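Local coordinates for protein peptidylprolyl Isomerase (Naegleria fowleri, PDB 6MKE) that probably catalyses cis-trans isomerisation of peptide bonds before proline and binds the macrolide FK506 (tacrolimus), at residues 84-89 / 119-124; 41-46 / 65-70; 74-79 / 94-99. All coordinates share one frame; numbering follows the deposited sequence. Where two conformers were deposited one is given.

Contact 1 of 3, residues 84-89 / 119-124; sequences KSMKKG and FEIELL. With FK5 (8-deethyl-8-[but-3-enyl]-ascomycin), chain E.
M86 and L123 form the close-packed half of this contact, where the loop after helix 77-84 lies against strand 117-126. The CD2 branch of L123 fits into the bend of the loop backbone: it is 3.3 Å from K87 O and 3.6 Å from M86 CB. With CG anti to the backbone N (chi1 177°), L123 sends its CD2 branch to the loop, CD1 turning to V42. M86 reaches across the strand, extended through chi2 and bent at chi3 (61°), which brings CE to 3.5 Å from I121 O. The side chains of M86 and I121 cross at about a right angle, and SD meets I121 CG2 at 4.1 Å. F94 of the adjoining strand also packs on M86 and I121.

Toward the solvent side the contact thins to backbone. G89 N donates to L123 O at 2.9 Å, with a bent N-H...O angle of 140°. K88 CG only brushes L124 O, at 4.1 Å, and the chain leads away to a salt bridge between its NZ and E34. G89 has a positive phi, as it turns the loop toward strand 91-96.

The chemistry is thus chiefly apolar: the M86 thioether of the loop packs on the branched chains of I121 and L123, while one bent backbone bond fixes the loop's exit and the K88 charge is paired with E34, outside the contact, which probably offsets it.

Contact 2 of 3, residues 41-46 / 65-70; sequences KVSVHY and PFVFTL. With FK5 (8-deethyl-8-[but-3-enyl]-ascomycin), chain E.
V42 pairs with F68, and V44 with F66, through the backbone of two antiparallel strands of the FKBP sheet. Each of these hydrogen-bonded pairs makes two N-H...O bonds, of which F66 N to V44 O is the shortest at 2.7 Å. In the non-hydrogen-bonded pair S43-V67 between them both CA-H groups take part: V67 CA lies 3.2 Å from V42 O, and S43 CA points its hydrogen at F66 O.

Aromatic contacts gather at the ligand end, where Y46 and F66 line the FK506 pocket. Y46 CG, set between the backbone N and the carbonyl carbon (chi1 78°), brings the ring edge toward the face of F66 in an offset edge-to-face pair, centroids 5.5 Å apart and planes at 85°. F66 CB sits at the tyrosine's own edge, 3.7 Å from CE2, while V44 CG2 touches the rim of the phenylalanine ring. Both rings offer a face to C5 of FK506; the phenol OH is hydrogen-bonded to D57.

Aliphatic contacts are looser: V42 CG2 meets L70 CB at 4.2 Å, and V42 CG1 meets F68 CE2 at 4.4 Å. Separately, the polar S43 OG lies 3.5 Å from the V67 CG2 methyl.

Strand 41-50 has strand 117-126 as another neighbour, and the V42, V44 and F68 side chains pack against helix 77-84.

Contact 3 of 3, residues 74-79 / 94-99; sequences EVIRGW and FEIPSD. With FK5 (8-deethyl-8-[but-3-enyl]-ascomycin), chain E.
The ligand pocket of the FKBP fold is floored by the start of helix 77-84, and this contact sets that start against the end of strand 91-96. I96 is the main apolar link. Its CD1 reaches the first turn of the helix, 3.7 Å from W79 CD1 and 4.0 Å from G78 C, and also approaches I76 CD1. G78 has no side chain, and I96 CG2 lies 4.0 Å from its CA.

W79 presents one face to FK506, whose C3 lies 3.3 Å above the plane, over the centre of the indole. Just ahead of the helix, I76 N donates to O2 of the ligand at 2.9 Å, and the ligand's O10 gives its hydrogen to E74 O at 2.6 Å.

At the outer end R77, its CG anti to the backbone N (chi1 -175°) and its chain bent at chi3 (63°), carries NH2 to D99 O, 2.7 Å away; the acceptor lies near the guanidinium plane, although the donor stands 44° out of the carbonyl plane. A water accepts from R77 NE and donates to the same oxygen. The D99 carboxylate is salt-bridged to R21.

A tryptophan at the base of the pocket beneath the pipecolyl ring, with a backbone N-H donated to the ester carbonyl, is the classic FKBP mode of binding FK506.

From the N terminus, contact 2 comes first: 41-46 and 65-70 close a loop containing the hairpin partner strand 55-58 before either other contact opens. Contact 3 starts next at 74-79, and contact 1 opens at 84-89 before contact 3 closes at 94-99; contact 1 closes last, at 119-124, so these two cross. Strand 117-126 joins all of them, lying between strands 41-50 and 91-96: E122 N meets H45 O and L124 N meets S43 O on one side, while F119 O meets F94 N on the other. W79 connects the interiors, packing on F68 and Y46 of contact 2 and on F119 and I121 of contact 1.

Contact 1 of 3, residues 84-89 / 119-124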
# COMPACT_ATOMS: atom_id res chain seq x y z
N LYS A 84 -7.85 2.26 0.40
CA LYS A 84 -9.23 2.66 0.68
C LYS A 84 -9.35 3.42 2.00
O LYS A 84 -10.29 4.20 2.17
CB LYS A 84 -10.15 1.44 0.69
N SER A 85 -8.41 3.21 2.93
CA SER A 85 -8.44 3.90 4.21
C SER A 85 -7.74 5.26 4.18
O SER A 85 -7.79 5.98 5.18
CB SER A 85 -7.80 3.03 5.30
OG SER A 85 -6.39 3.09 5.24
N MET A 86 -7.11 5.62 3.07
CA MET A 86 -6.30 6.82 3.00
C MET A 86 -7.12 8.02 2.56
O MET A 86 -8.12 7.89 1.84
CB MET A 86 -5.12 6.62 2.05
CG MET A 86 -4.26 5.40 2.35
SD MET A 86 -2.85 5.25 1.24
CE MET A 86 -1.97 6.77 1.57
N LYS A 87 -6.68 9.21 2.98
CA LYS A 87 -7.25 10.47 2.54
C LYS A 87 -6.45 11.03 1.37
O LYS A 87 -5.31 10.63 1.12
CB LYS A 87 -7.25 11.50 3.68
CG LYS A 87 -7.71 10.96 5.02
CD LYS A 87 -9.19 10.63 5.02
CE LYS A 87 -9.83 10.99 6.35
NZ LYS A 87 -9.07 10.42 7.50
N LYS A 88 -7.07 11.95 0.64
CA LYS A 88 -6.37 12.63 -0.45
C LYS A 88 -5.18 13.40 0.09
O LYS A 88 -5.31 14.21 1.01
CB LYS A 88 -7.33 13.56 -1.20
CG LYS A 88 -6.73 14.22 -2.43
CD LYS A 88 -7.77 14.99 -3.23
CE LYS A 88 -8.80 14.06 -3.85
NZ LYS A 88 -9.83 14.80 -4.65
N GLY A 89 -4.00 13.14 -0.48
CA GLY A 89 -2.77 13.75 -0.02
C GLY A 89 -2.06 13.02 1.10
O GLY A 89 -0.92 13.38 1.42
N PHE A 119 5.22 -1.05 2.70
CA PHE A 119 4.97 -0.13 1.60
C PHE A 119 4.79 1.28 2.13
O PHE A 119 4.02 1.52 3.06
CB PHE A 119 3.71 -0.52 0.81
CG PHE A 119 3.93 -1.62 -0.19
CD1 PHE A 119 4.52 -1.35 -1.41
CD2 PHE A 119 3.52 -2.91 0.08
CE1 PHE A 119 4.72 -2.35 -2.33
CE2 PHE A 119 3.70 -3.92 -0.84
CZ PHE A 119 4.30 -3.64 -2.05
N GLU A 120 5.51 2.22 1.52
CA GLU A 120 5.32 3.64 1.74
C GLU A 120 4.49 4.17 0.57
O GLU A 120 4.99 4.24 -0.56
CB GLU A 120 6.66 4.35 1.85
CG GLU A 120 6.60 5.80 2.23
CD GLU A 120 7.98 6.40 2.40
OE1 GLU A 120 8.68 6.01 3.37
OE2 GLU A 120 8.38 7.23 1.56
N ILE A 121 3.23 4.52 0.83
CA ILE A 121 2.29 4.91 -0.21
C ILE A 121 1.84 6.35 0.02
O ILE A 121 1.53 6.74 1.15
CB ILE A 121 1.06 3.97 -0.25
CG1 ILE A 121 1.50 2.51 -0.35
CG2 ILE A 121 0.14 4.33 -1.40
CD1 ILE A 121 0.36 1.52 -0.20
N GLU A 122 1.79 7.13 -1.06
CA GLU A 122 1.26 8.49 -1.02
C GLU A 122 0.09 8.59 -1.99
O GLU A 122 0.26 8.40 -3.20
CB GLU A 122 2.34 9.53 -1.38
CG GLU A 122 1.80 10.95 -1.45
CD GLU A 122 2.86 11.97 -1.80
OE1 GLU A 122 4.03 11.57 -2.01
OE2 GLU A 122 2.53 13.17 -1.87
N LEU A 123 -1.09 8.89 -1.46
CA LEU A 123 -2.31 8.99 -2.26
C LEU A 123 -2.35 10.37 -2.91
O LEU A 123 -2.63 11.37 -2.25
CB LEU A 123 -3.54 8.74 -1.39
CG LEU A 123 -4.93 8.87 -2.00
CD1 LEU A 123 -4.98 8.23 -3.37
CD2 LEU A 123 -5.97 8.24 -1.09
N LEU A 124 -2.07 10.42 -4.21
CA LEU A 124 -1.97 11.69 -4.92
C LEU A 124 -3.34 12.21 -5.36
O LEU A 124 -3.69 13.37 -5.09
CB LEU A 124 -1.05 11.54 -6.13
CG LEU A 124 0.38 11.09 -5.85
CD1 LEU A 124 1.10 10.74 -7.14
CD2 LEU A 124 1.13 12.17 -5.08
C1 FK5 E . 0.55 -5.43 -6.66
C2 FK5 E . 1.47 -4.64 -5.72
C3 FK5 E . 0.78 -3.39 -5.17
C4 FK5 E . 0.73 -2.28 -6.21
C5 FK5 E . 2.12 -1.97 -6.74
C6 FK5 E . 2.78 -3.21 -7.30
C8 FK5 E . 3.87 -4.88 -5.82
C9 FK5 E . 5.25 -4.42 -6.31
C10 FK5 E . 5.94 -5.17 -7.47
C11 FK5 E . 5.47 -6.63 -7.58
C12 FK5 E . 5.79 -7.20 -8.96
C13 FK5 E . 5.29 -6.30 -10.08
C14 FK5 E . 5.84 -4.89 -9.88
C15 FK5 E . 5.34 -3.87 -10.88
C16 FK5 E . 3.84 -3.88 -11.12
C17 FK5 E . 3.30 -2.69 -11.92
C18 FK5 E . 3.42 -2.92 -13.43
C19 FK5 E . 2.42 -3.89 -14.02
C20 FK5 E . 2.67 -5.20 -14.05
C21 FK5 E . 1.74 -6.30 -14.50
C22 FK5 E . 1.10 -6.89 -13.25
C23 FK5 E . -0.08 -6.12 -12.69
C24 FK5 E . -0.44 -6.44 -11.24
C25 FK5 E . 0.46 -5.77 -10.20
C26 FK5 E . 0.20 -6.36 -8.80
C27 FK5 E . 0.42 -7.85 -8.69
C28 FK5 E . -0.59 -8.66 -8.41
C29 FK5 E . -0.59 -10.16 -8.36
C30 FK5 E . -1.37 -10.67 -7.14
C31 FK5 E . -1.41 -12.18 -7.06
C32 FK5 E . -2.07 -12.72 -8.32
C33 FK5 E . -1.31 -12.27 -9.55
C34 FK5 E . -1.23 -10.75 -9.63
C35 FK5 E . 6.07 -7.51 -6.49
C36 FK5 E . 4.01 -1.40 -11.53
C37 FK5 E . 1.14 -3.28 -14.50
C38 FK5 E . 2.53 -7.36 -15.29
C39 FK5 E . 1.63 -8.34 -15.98
C40 FK5 E . 0.94 -8.12 -17.05
C41 FK5 E . 0.29 -4.25 -10.20
C42 FK5 E . 1.82 -8.32 -8.94
C43 FK5 E . 4.97 -7.93 -11.79
C44 FK5 E . 7.13 -3.22 -12.32
C45 FK5 E . -1.45 -13.12 -4.86
N7 FK5 E . 2.77 -4.28 -6.31
O1 FK5 E . 1.06 -5.64 -7.88
O2 FK5 E . -0.53 -5.82 -6.32
O3 FK5 E . 3.84 -5.77 -4.98
O4 FK5 E . 5.79 -3.47 -5.77
O5 FK5 E . 5.46 -4.42 -8.58
O6 FK5 E . 7.32 -5.14 -7.54
O7 FK5 E . 5.72 -6.81 -11.34
O8 FK5 E . 6.04 -4.10 -12.11
O9 FK5 E . 1.51 -7.90 -12.71
O10 FK5 E . -1.79 -6.03 -11.01
O11 FK5 E . -2.20 -12.62 -5.96
O12 FK5 E . -2.14 -14.15 -8.28

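Contact 2 of 3, residues 41-46 / 65-70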
# COMPACT_ATOMS: atom_id res chain seq x y z
N LYS A 41 -9.96 5.20 -10.23
CA LYS A 41 -8.62 5.05 -10.80
C LYS A 41 -7.70 5.93 -9.97
O LYS A 41 -7.63 7.14 -10.17
CB LYS A 41 -8.61 5.42 -12.28
CG LYS A 41 -9.28 4.38 -13.18
CD LYS A 41 -9.43 4.88 -14.61
CE LYS A 41 -10.68 5.74 -14.77
NZ LYS A 41 -11.93 4.94 -14.62
N VAL A 42 -6.99 5.31 -9.04
CA VAL A 42 -6.19 6.00 -8.02
C VAL A 42 -4.76 6.14 -8.52
O VAL A 42 -4.22 5.22 -9.15
CB VAL A 42 -6.25 5.21 -6.70
CG1 VAL A 42 -5.21 5.69 -5.72
CG2 VAL A 42 -7.65 5.29 -6.10
N SER A 43 -4.14 7.29 -8.23
CA SER A 43 -2.75 7.56 -8.59
C SER A 43 -1.93 7.72 -7.32
O SER A 43 -2.30 8.49 -6.43
CB SER A 43 -2.64 8.82 -9.45
OG SER A 43 -3.27 8.64 -10.71
N VAL A 44 -0.81 6.98 -7.24
CA VAL A 44 0.02 6.98 -6.04
C VAL A 44 1.50 6.99 -6.39
O VAL A 44 1.90 6.67 -7.51
CB VAL A 44 -0.26 5.75 -5.13
CG1 VAL A 44 -1.73 5.67 -4.75
CG2 VAL A 44 0.20 4.47 -5.81
N HIS A 45 2.31 7.38 -5.41
CA HIS A 45 3.72 7.03 -5.34
C HIS A 45 3.88 5.92 -4.31
O HIS A 45 3.18 5.88 -3.30
CB HIS A 45 4.58 8.23 -4.91
CG HIS A 45 4.71 9.29 -5.95
ND1 HIS A 45 4.78 9.01 -7.30
CD2 HIS A 45 4.80 10.64 -5.84
CE1 HIS A 45 4.91 10.14 -7.98
NE2 HIS A 45 4.92 11.14 -7.12
N TYR A 46 4.82 5.00 -4.57
CA TYR A 46 5.05 3.95 -3.59
C TYR A 46 6.50 3.50 -3.61
O TYR A 46 7.22 3.68 -4.59
CB TYR A 46 4.10 2.76 -3.80
CG TYR A 46 4.45 1.82 -4.93
CD1 TYR A 46 5.38 0.79 -4.75
CD2 TYR A 46 3.83 1.93 -6.16
CE1 TYR A 46 5.70 -0.07 -5.78
CE2 TYR A 46 4.13 1.06 -7.20
CZ TYR A 46 5.07 0.06 -7.00
OH TYR A 46 5.37 -0.80 -8.03
N PRO A 65 3.68 8.38 -11.44
CA PRO A 65 2.85 7.71 -10.43
C PRO A 65 2.36 6.35 -10.91
O PRO A 65 2.28 6.07 -12.11
CB PRO A 65 1.68 8.68 -10.23
CG PRO A 65 2.16 10.00 -10.77
CD PRO A 65 3.08 9.65 -11.89
N PHE A 66 2.02 5.51 -9.94
CA PHE A 66 1.40 4.22 -10.21
C PHE A 66 -0.12 4.37 -10.16
O PHE A 66 -0.65 5.04 -9.27
CB PHE A 66 1.87 3.17 -9.21
CG PHE A 66 1.14 1.86 -9.32
CD1 PHE A 66 1.40 1.00 -10.37
CD2 PHE A 66 0.21 1.48 -8.36
CE1 PHE A 66 0.74 -0.21 -10.47
CE2 PHE A 66 -0.46 0.28 -8.46
CZ PHE A 66 -0.19 -0.57 -9.51
N VAL A 67 -0.80 3.74 -11.11
CA VAL A 67 -2.24 3.90 -11.28
C VAL A 67 -2.89 2.52 -11.28
O VAL A 67 -2.45 1.62 -12.01
CB VAL A 67 -2.59 4.66 -12.57
CG1 VAL A 67 -4.10 4.76 -12.75
CG2 VAL A 67 -1.95 6.04 -12.56
N PHE A 68 -3.92 2.35 -10.46
CA PHE A 68 -4.68 1.10 -10.41
C PHE A 68 -6.12 1.43 -10.02
O PHE A 68 -6.41 2.51 -9.50
CB PHE A 68 -4.06 0.09 -9.44
CG PHE A 68 -4.35 0.35 -7.98
CD1 PHE A 68 -5.39 -0.30 -7.33
CD2 PHE A 68 -3.57 1.24 -7.25
CE1 PHE A 68 -5.65 -0.07 -5.99
CE2 PHE A 68 -3.82 1.47 -5.91
CZ PHE A 68 -4.87 0.82 -5.28
N THR A 69 -7.02 0.48 -10.29
CA THR A 69 -8.43 0.65 -10.00
C THR A 69 -8.74 0.05 -8.63
O THR A 69 -8.49 -1.14 -8.39
CB THR A 69 -9.30 0.01 -11.08
OG1 THR A 69 -8.97 0.57 -12.35
CG2 THR A 69 -10.77 0.26 -10.80
N LEU A 70 -9.31 0.86 -7.74
CA LEU A 70 -9.53 0.46 -6.36
C LEU A 70 -10.73 -0.46 -6.23
O LEU A 70 -11.78 -0.23 -6.84
CB LEU A 70 -9.72 1.70 -5.48
CG LEU A 70 -9.84 1.49 -3.97
CD1 LEU A 70 -8.53 0.97 -3.39
CD2 LEU A 70 -10.27 2.78 -3.29
C1 FK5 E . 0.55 -5.43 -6.66
C2 FK5 E . 1.47 -4.64 -5.72
C3 FK5 E . 0.78 -3.39 -5.17
C4 FK5 E . 0.73 -2.28 -6.21
C5 FK5 E . 2.12 -1.97 -6.74
C6 FK5 E . 2.78 -3.21 -7.30
C8 FK5 E . 3.87 -4.88 -5.82
C9 FK5 E . 5.25 -4.42 -6.31
C10 FK5 E . 5.94 -5.17 -7.47
C11 FK5 E . 5.47 -6.63 -7.58
C12 FK5 E . 5.79 -7.20 -8.96
C13 FK5 E . 5.29 -6.30 -10.08
C14 FK5 E . 5.84 -4.89 -9.88
C15 FK5 E . 5.34 -3.87 -10.88
C16 FK5 E . 3.84 -3.88 -11.12
C17 FK5 E . 3.30 -2.69 -11.92
C18 FK5 E . 3.42 -2.92 -13.43
C19 FK5 E . 2.42 -3.89 -14.02
C20 FK5 E . 2.67 -5.20 -14.05
C21 FK5 E . 1.74 -6.30 -14.50
C22 FK5 E . 1.10 -6.89 -13.25
C23 FK5 E . -0.08 -6.12 -12.69
C24 FK5 E . -0.44 -6.44 -11.24
C25 FK5 E . 0.46 -5.77 -10.20
C26 FK5 E . 0.20 -6.36 -8.80
C27 FK5 E . 0.42 -7.85 -8.69
C28 FK5 E . -0.59 -8.66 -8.41
C29 FK5 E . -0.59 -10.16 -8.36
C30 FK5 E . -1.37 -10.67 -7.14
C31 FK5 E . -1.41 -12.18 -7.06
C32 FK5 E . -2.07 -12.72 -8.32
C33 FK5 E . -1.31 -12.27 -9.55
C34 FK5 E . -1.23 -10.75 -9.63
C35 FK5 E . 6.07 -7.51 -6.49
C36 FK5 E . 4.01 -1.40 -11.53
C37 FK5 E . 1.14 -3.28 -14.50
C38 FK5 E . 2.53 -7.36 -15.29
C39 FK5 E . 1.63 -8.34 -15.98
C40 FK5 E . 0.94 -8.12 -17.05
C41 FK5 E . 0.29 -4.25 -10.20
C42 FK5 E . 1.82 -8.32 -8.94
C43 FK5 E . 4.97 -7.93 -11.79
C44 FK5 E . 7.13 -3.22 -12.32
C45 FK5 E . -1.45 -13.12 -4.86
N7 FK5 E . 2.77 -4.28 -6.31
O1 FK5 E . 1.06 -5.64 -7.88
O2 FK5 E . -0.53 -5.82 -6.32
O3 FK5 E . 3.84 -5.77 -4.98
O4 FK5 E . 5.79 -3.47 -5.77
O5 FK5 E . 5.46 -4.42 -8.58
O6 FK5 E . 7.32 -5.14 -7.54
O7 FK5 E . 5.72 -6.81 -11.34
O8 FK5 E . 6.04 -4.10 -12.11
O9 FK5 E . 1.51 -7.90 -12.71
O10 FK5 E . -1.79 -6.03 -11.01
O11 FK5 E . -2.20 -12.62 -5.96
O12 FK5 E . -2.14 -14.15 -8.28

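Contact 3 of 3, residues 74-79 / 94-99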
# COMPACT_ATOMS: atom_id res chain seq x y z
N GLU A 74 -7.27 -6.17 -8.57
CA GLU A 74 -6.11 -6.32 -9.45
C GLU A 74 -4.79 -6.11 -8.72
O GLU A 74 -3.73 -6.34 -9.30
CB GLU A 74 -6.22 -5.35 -10.63
CG GLU A 74 -6.25 -3.88 -10.23
CD GLU A 74 -6.54 -2.95 -11.40
OE1 GLU A 74 -7.26 -3.38 -12.33
OE2 GLU A 74 -6.04 -1.81 -11.39
N VAL A 75 -4.83 -5.67 -7.46
CA VAL A 75 -3.65 -5.55 -6.63
C VAL A 75 -3.83 -6.43 -5.40
O VAL A 75 -4.91 -6.96 -5.15
CB VAL A 75 -3.36 -4.09 -6.21
CG1 VAL A 75 -2.99 -3.25 -7.43
CG2 VAL A 75 -4.55 -3.50 -5.49
N ILE A 76 -2.75 -6.59 -4.64
CA ILE A 76 -2.80 -7.44 -3.46
C ILE A 76 -3.81 -6.89 -2.46
O ILE A 76 -4.06 -5.69 -2.39
CB ILE A 76 -1.41 -7.60 -2.81
CG1 ILE A 76 -0.85 -6.24 -2.39
CG2 ILE A 76 -0.45 -8.31 -3.77
CD1 ILE A 76 0.53 -6.33 -1.75
N ARG A 77 -4.39 -7.81 -1.68
CA ARG A 77 -5.48 -7.46 -0.78
C ARG A 77 -5.10 -6.32 0.17
O ARG A 77 -5.91 -5.43 0.44
CB ARG A 77 -5.90 -8.70 0.01
CG ARG A 77 -7.09 -8.52 0.92
CD ARG A 77 -7.71 -9.87 1.24
NE ARG A 77 -6.79 -10.74 1.97
CZ ARG A 77 -6.92 -11.05 3.25
NH1 ARG A 77 -7.94 -10.57 3.95
NH2 ARG A 77 -6.05 -11.85 3.84
N GLY A 78 -3.86 -6.34 0.67
CA GLY A 78 -3.42 -5.28 1.57
C GLY A 78 -3.47 -3.90 0.94
O GLY A 78 -3.71 -2.91 1.64
N TRP A 79 -3.26 -3.81 -0.37
CA TRP A 79 -3.31 -2.52 -1.05
C TRP A 79 -4.74 -2.02 -1.22
O TRP A 79 -5.02 -0.84 -0.99
CB TRP A 79 -2.62 -2.60 -2.41
CG TRP A 79 -1.21 -2.08 -2.40
CD1 TRP A 79 -0.16 -2.56 -1.68
CD2 TRP A 79 -0.70 -0.98 -3.16
NE1 TRP A 79 0.98 -1.83 -1.94
CE2 TRP A 79 0.67 -0.85 -2.85
CE3 TRP A 79 -1.27 -0.09 -4.08
CZ2 TRP A 79 1.47 0.13 -3.43
CZ3 TRP A 79 -0.47 0.88 -4.65
CH2 TRP A 79 0.89 0.98 -4.32
N PHE A 94 2.80 1.21 5.37
CA PHE A 94 1.97 0.04 5.59
C PHE A 94 2.82 -1.18 5.92
O PHE A 94 3.88 -1.39 5.31
CB PHE A 94 1.10 -0.25 4.36
CG PHE A 94 -0.02 0.74 4.15
CD1 PHE A 94 -1.29 0.49 4.64
CD2 PHE A 94 0.21 1.92 3.47
CE1 PHE A 94 -2.32 1.39 4.45
CE2 PHE A 94 -0.82 2.83 3.27
CZ PHE A 94 -2.08 2.57 3.77
N GLU A 95 2.35 -1.98 6.87
CA GLU A 95 2.89 -3.31 7.13
C GLU A 95 1.84 -4.31 6.66
O GLU A 95 0.75 -4.40 7.24
CB GLU A 95 3.23 -3.52 8.60
CG GLU A 95 3.89 -4.87 8.88
CD GLU A 95 4.46 -4.98 10.28
OE1 GLU A 95 3.93 -5.79 11.08
OE2 GLU A 95 5.43 -4.26 10.60
N ILE A 96 2.17 -5.06 5.61
CA ILE A 96 1.24 -5.96 4.94
C ILE A 96 1.73 -7.39 5.16
O ILE A 96 2.76 -7.79 4.59
CB ILE A 96 1.13 -5.64 3.44
CG1 ILE A 96 0.68 -4.19 3.23
CG2 ILE A 96 0.19 -6.61 2.75
CD1 ILE A 96 0.39 -3.86 1.78
N PRO A 97 1.03 -8.20 5.96
CA PRO A 97 1.45 -9.60 6.13
C PRO A 97 1.31 -10.38 4.83
O PRO A 97 0.65 -9.95 3.88
CB PRO A 97 0.48 -10.13 7.20
CG PRO A 97 -0.08 -8.92 7.86
CD PRO A 97 -0.12 -7.86 6.81
N SER A 98 1.96 -11.54 4.80
CA SER A 98 1.97 -12.37 3.60
C SER A 98 0.55 -12.74 3.16
O SER A 98 0.25 -12.73 1.97
CB SER A 98 2.81 -13.62 3.83
OG SER A 98 2.26 -14.42 4.87
N ASP A 99 -0.33 -13.07 4.12
CA ASP A 99 -1.68 -13.43 3.71
C ASP A 99 -2.51 -12.23 3.26
O ASP A 99 -3.65 -12.42 2.84
CB ASP A 99 -2.41 -14.20 4.82
CG ASP A 99 -2.52 -13.40 6.11
OD1 ASP A 99 -1.56 -12.69 6.46
OD2 ASP A 99 -3.58 -13.50 6.77
C1 FK5 E . 0.55 -5.43 -6.66
C2 FK5 E . 1.47 -4.64 -5.72
C3 FK5 E . 0.78 -3.39 -5.17
C4 FK5 E . 0.73 -2.28 -6.21
C5 FK5 E . 2.12 -1.97 -6.74
C6 FK5 E . 2.78 -3.21 -7.30
C8 FK5 E . 3.87 -4.88 -5.82
C9 FK5 E . 5.25 -4.42 -6.31
C10 FK5 E . 5.94 -5.17 -7.47
C11 FK5 E . 5.47 -6.63 -7.58
C12 FK5 E . 5.79 -7.20 -8.96
C13 FK5 E . 5.29 -6.30 -10.08
C14 FK5 E . 5.84 -4.89 -9.88
C15 FK5 E . 5.34 -3.87 -10.88
C16 FK5 E . 3.84 -3.88 -11.12
C17 FK5 E . 3.30 -2.69 -11.92
C18 FK5 E . 3.42 -2.92 -13.43
C19 FK5 E . 2.42 -3.89 -14.02
C20 FK5 E . 2.67 -5.20 -14.05
C21 FK5 E . 1.74 -6.30 -14.50
C22 FK5 E . 1.10 -6.89 -13.25
C23 FK5 E . -0.08 -6.12 -12.69
C24 FK5 E . -0.44 -6.44 -11.24
C25 FK5 E . 0.46 -5.77 -10.20
C26 FK5 E . 0.20 -6.36 -8.80
C27 FK5 E . 0.42 -7.85 -8.69
C28 FK5 E . -0.59 -8.66 -8.41
C29 FK5 E . -0.59 -10.16 -8.36
C30 FK5 E . -1.37 -10.67 -7.14
C31 FK5 E . -1.41 -12.18 -7.06
C32 FK5 E . -2.07 -12.72 -8.32
C33 FK5 E . -1.31 -12.27 -9.55
C34 FK5 E . -1.23 -10.75 -9.63
C35 FK5 E . 6.07 -7.51 -6.49
C36 FK5 E . 4.01 -1.40 -11.53
C37 FK5 E . 1.14 -3.28 -14.50
C38 FK5 E . 2.53 -7.36 -15.29
C39 FK5 E . 1.63 -8.34 -15.98
C40 FK5 E . 0.94 -8.12 -17.05
C41 FK5 E . 0.29 -4.25 -10.20
C42 FK5 E . 1.82 -8.32 -8.94
C43 FK5 E . 4.97 -7.93 -11.79
C44 FK5 E . 7.13 -3.22 -12.32
C45 FK5 E . -1.45 -13.12 -4.86
N7 FK5 E . 2.77 -4.28 -6.31
O1 FK5 E . 1.06 -5.64 -7.88
O2 FK5 E . -0.53 -5.82 -6.32
O3 FK5 E . 3.84 -5.77 -4.98
O4 FK5 E . 5.79 -3.47 -5.77
O5 FK5 E . 5.46 -4.42 -8.58
O6 FK5 E . 7.32 -5.14 -7.54
O7 FK5 E . 5.72 -6.81 -11.34
O8 FK5 E . 6.04 -4.10 -12.11
O9 FK5 E . 1.51 -7.90 -12.71
O10 FK5 E . -1.79 -6.03 -11.01
O11 FK5 E . -2.20 -12.62 -5.96
O12 FK5 E . -2.14 -14.15 -8.28
O HOH W 1 -4.82 -11.82 -0.02